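Major capsid protein (Faustovirus, PDB 5J7O) forms trimeric double jelly-roll capsomers that build the icosahedral capsid of this large double-stranded DNA virus. Local coordinates at the interface of chains A and B. Numbering follows the deposited sequence. Chains: chain A/B, major capsid protein.

The interface of chains A and B. Residues chain A 60-62; chain B 307-308, 409, 413, 415-416, 578.
Two tyrosine rings of chain B point their hydroxyls at the backbone of A:Ser61. The ring of B:Tyr578 carries the CD2 methyl of B:Leu308 on one face, toward the rim, and meets the carbonyl oxygen of A:His62 in plane at its edge. B:Tyr409, from helix 403-412, has CB of B:Ile413, four residues on in the same chain, over one face; its CE1 rim lies 3.9 Å from CA of A:Asn60, and the A:Asn60 amide stands nearly upright to the ring, 84° between planes. The phenol OH of B:Tyr409 accepts a hydrogen bond from the backbone N of A:Ser61 at 3.0 Å. The OH of B:Tyr578 donates one to A:Ser61 O at 2.7 Å, this donor lying tilted 32° from the carbonyl plane of A:Ser61. One residue's N-H and C=O are thus gripped by separate phenols. One residue earlier, the backbone N of A:Asn60 donates a hydrogen bond to B:Arg307 O at 3.1 Å. With OG set between backbone N and carbonyl carbon (chi1 60°), A:Ser61 turns its hydroxyl toward B:Ile413 and a weak bond to B:Phe415 O, and its CB packs 3.5 Å from CB of B:Thr416. Within chain A, A:His62 N reaches OD1 of A:Asn60 from above the amide plane, which may steady the loop that presents A:Ser61. By seating this chain A loop against chain B, the patch probably contributes to holding neighbouring subunits together in the capsomer.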
loop_
_atom_site.group_PDB
_atom_site.type_symbol
_atom_site.label_atom_id
_atom_site.label_comp_id
_atom_site.label_asym_id
_atom_site.label_seq_id
_atom_site.Cartn_x
_atom_site.Cartn_y
_atom_site.Cartn_z
ATOM N N ASN A 60 28.710 17.419 -12.527
ATOM C CA ASN A 60 29.682 18.041 -11.632
ATOM C C ASN A 60 29.893 17.107 -10.450
ATOM O O ASN A 60 28.990 16.939 -9.625
ATOM C CB ASN A 60 29.199 19.413 -11.176
ATOM C CG ASN A 60 30.196 20.111 -10.273
ATOM O OD1 ASN A 60 31.376 19.761 -10.243
ATOM N ND2 ASN A 60 29.727 21.109 -9.533
ATOM N N SER A 61 31.079 16.508 -10.371
ATOM C CA SER A 61 31.427 15.607 -9.284
ATOM C C SER A 61 32.075 16.331 -8.111
ATOM O O SER A 61 32.739 15.690 -7.288
ATOM C CB SER A 61 32.349 14.502 -9.797
ATOM O OG SER A 61 33.543 15.042 -10.335
ATOM N N HIS A 62 31.898 17.645 -8.018
ATOM C CA HIS A 62 32.505 18.402 -6.934
ATOM C C HIS A 62 31.773 18.153 -5.622
ATOM O O HIS A 62 30.547 18.017 -5.583
ATOM C CB HIS A 62 32.502 19.897 -7.249
ATOM C CG HIS A 62 32.960 20.756 -6.111
ATOM N ND1 HIS A 62 34.272 21.150 -5.955
ATOM C CD2 HIS A 62 32.282 21.291 -5.067
ATOM C CE1 HIS A 62 34.381 21.893 -4.867
ATOM N NE2 HIS A 62 33.188 21.993 -4.310
ATOM N N ARG B 307 24.776 13.717 -12.273
ATOM C CA ARG B 307 25.906 14.520 -11.814
ATOM C C ARG B 307 27.221 13.760 -11.923
ATOM O O ARG B 307 28.284 14.375 -12.068
ATOM C CB ARG B 307 25.676 14.956 -10.367
ATOM C CG ARG B 307 24.544 15.949 -10.168
ATOM C CD ARG B 307 24.293 16.182 -8.685
ATOM N NE ARG B 307 23.835 14.970 -8.011
ATOM C CZ ARG B 307 23.545 14.905 -6.716
ATOM N NH1 ARG B 307 23.676 15.981 -5.952
ATOM N NH2 ARG B 307 23.132 13.763 -6.181
ATOM N N LEU B 308 27.171 12.429 -11.864
ATOM C CA LEU B 308 28.363 11.594 -11.796
ATOM C C LEU B 308 28.606 10.826 -13.092
ATOM O O LEU B 308 29.195 9.743 -13.076
ATOM C CB LEU B 308 28.256 10.630 -10.618
ATOM C CG LEU B 308 27.773 11.288 -9.326
ATOM C CD1 LEU B 308 27.625 10.261 -8.217
ATOM C CD2 LEU B 308 28.720 12.404 -8.916
ATOM N N TYR B 409 36.038 21.340 -18.186
ATOM C CA TYR B 409 35.710 20.410 -17.110
ATOM C C TYR B 409 36.739 19.290 -17.015
ATOM O O TYR B 409 37.193 18.942 -15.918
ATOM C CB TYR B 409 34.307 19.840 -17.332
ATOM C CG TYR B 409 33.787 18.975 -16.205
ATOM C CD1 TYR B 409 33.147 19.541 -15.111
ATOM C CD2 TYR B 409 33.921 17.593 -16.244
ATOM C CE1 TYR B 409 32.663 18.756 -14.082
ATOM C CE2 TYR B 409 33.440 16.800 -15.220
ATOM C CZ TYR B 409 32.812 17.387 -14.142
ATOM O OH TYR B 409 32.331 16.601 -13.120
ATOM N N ILE B 413 38.239 19.301 -13.314
ATOM C CA ILE B 413 37.514 18.564 -12.283
ATOM C C ILE B 413 38.468 17.724 -11.441
ATOM O O ILE B 413 38.198 17.460 -10.262
ATOM C CB ILE B 413 36.403 17.702 -12.913
ATOM C CG1 ILE B 413 35.454 17.175 -11.832
ATOM C CG2 ILE B 413 36.993 16.547 -13.707
ATOM C CD1 ILE B 413 34.697 18.261 -11.098
ATOM N N PHE B 415 39.161 14.846 -10.204
ATOM C CA PHE B 415 38.748 13.495 -9.861
ATOM C C PHE B 415 37.262 13.491 -9.530
ATOM O O PHE B 415 36.630 14.541 -9.388
ATOM C CB PHE B 415 39.565 12.942 -8.687
ATOM C CG PHE B 415 39.340 13.674 -7.391
ATOM C CD1 PHE B 415 39.944 14.899 -7.155
ATOM C CD2 PHE B 415 38.532 13.132 -6.404
ATOM C CE1 PHE B 415 39.739 15.573 -5.965
ATOM C CE2 PHE B 415 38.325 13.802 -5.210
ATOM C CZ PHE B 415 38.931 15.024 -4.991
ATOM N N THR B 416 36.711 12.286 -9.409
ATOM C CA THR B 416 35.328 12.088 -9.004
ATOM C C THR B 416 35.260 11.004 -7.939
ATOM O O THR B 416 35.966 9.994 -8.021
ATOM C CB THR B 416 34.430 11.700 -10.191
ATOM O OG1 THR B 416 33.141 11.302 -9.703
ATOM C CG2 THR B 416 35.039 10.559 -10.989
ATOM N N TYR B 578 25.408 12.128 -2.437
ATOM C CA TYR B 578 26.756 12.095 -2.993
ATOM C C TYR B 578 27.758 12.773 -2.068
ATOM O O TYR B 578 28.894 12.303 -1.924
ATOM C CB TYR B 578 26.783 12.751 -4.372
ATOM C CG TYR B 578 28.181 12.896 -4.922
ATOM C CD1 TYR B 578 28.903 11.781 -5.326
ATOM C CD2 TYR B 578 28.786 14.142 -5.025
ATOM C CE1 TYR B 578 30.185 11.901 -5.824
ATOM C CE2 TYR B 578 30.069 14.273 -5.524
ATOM C CZ TYR B 578 30.763 13.150 -5.922
ATOM O OH TYR B 578 32.040 13.275 -6.419
#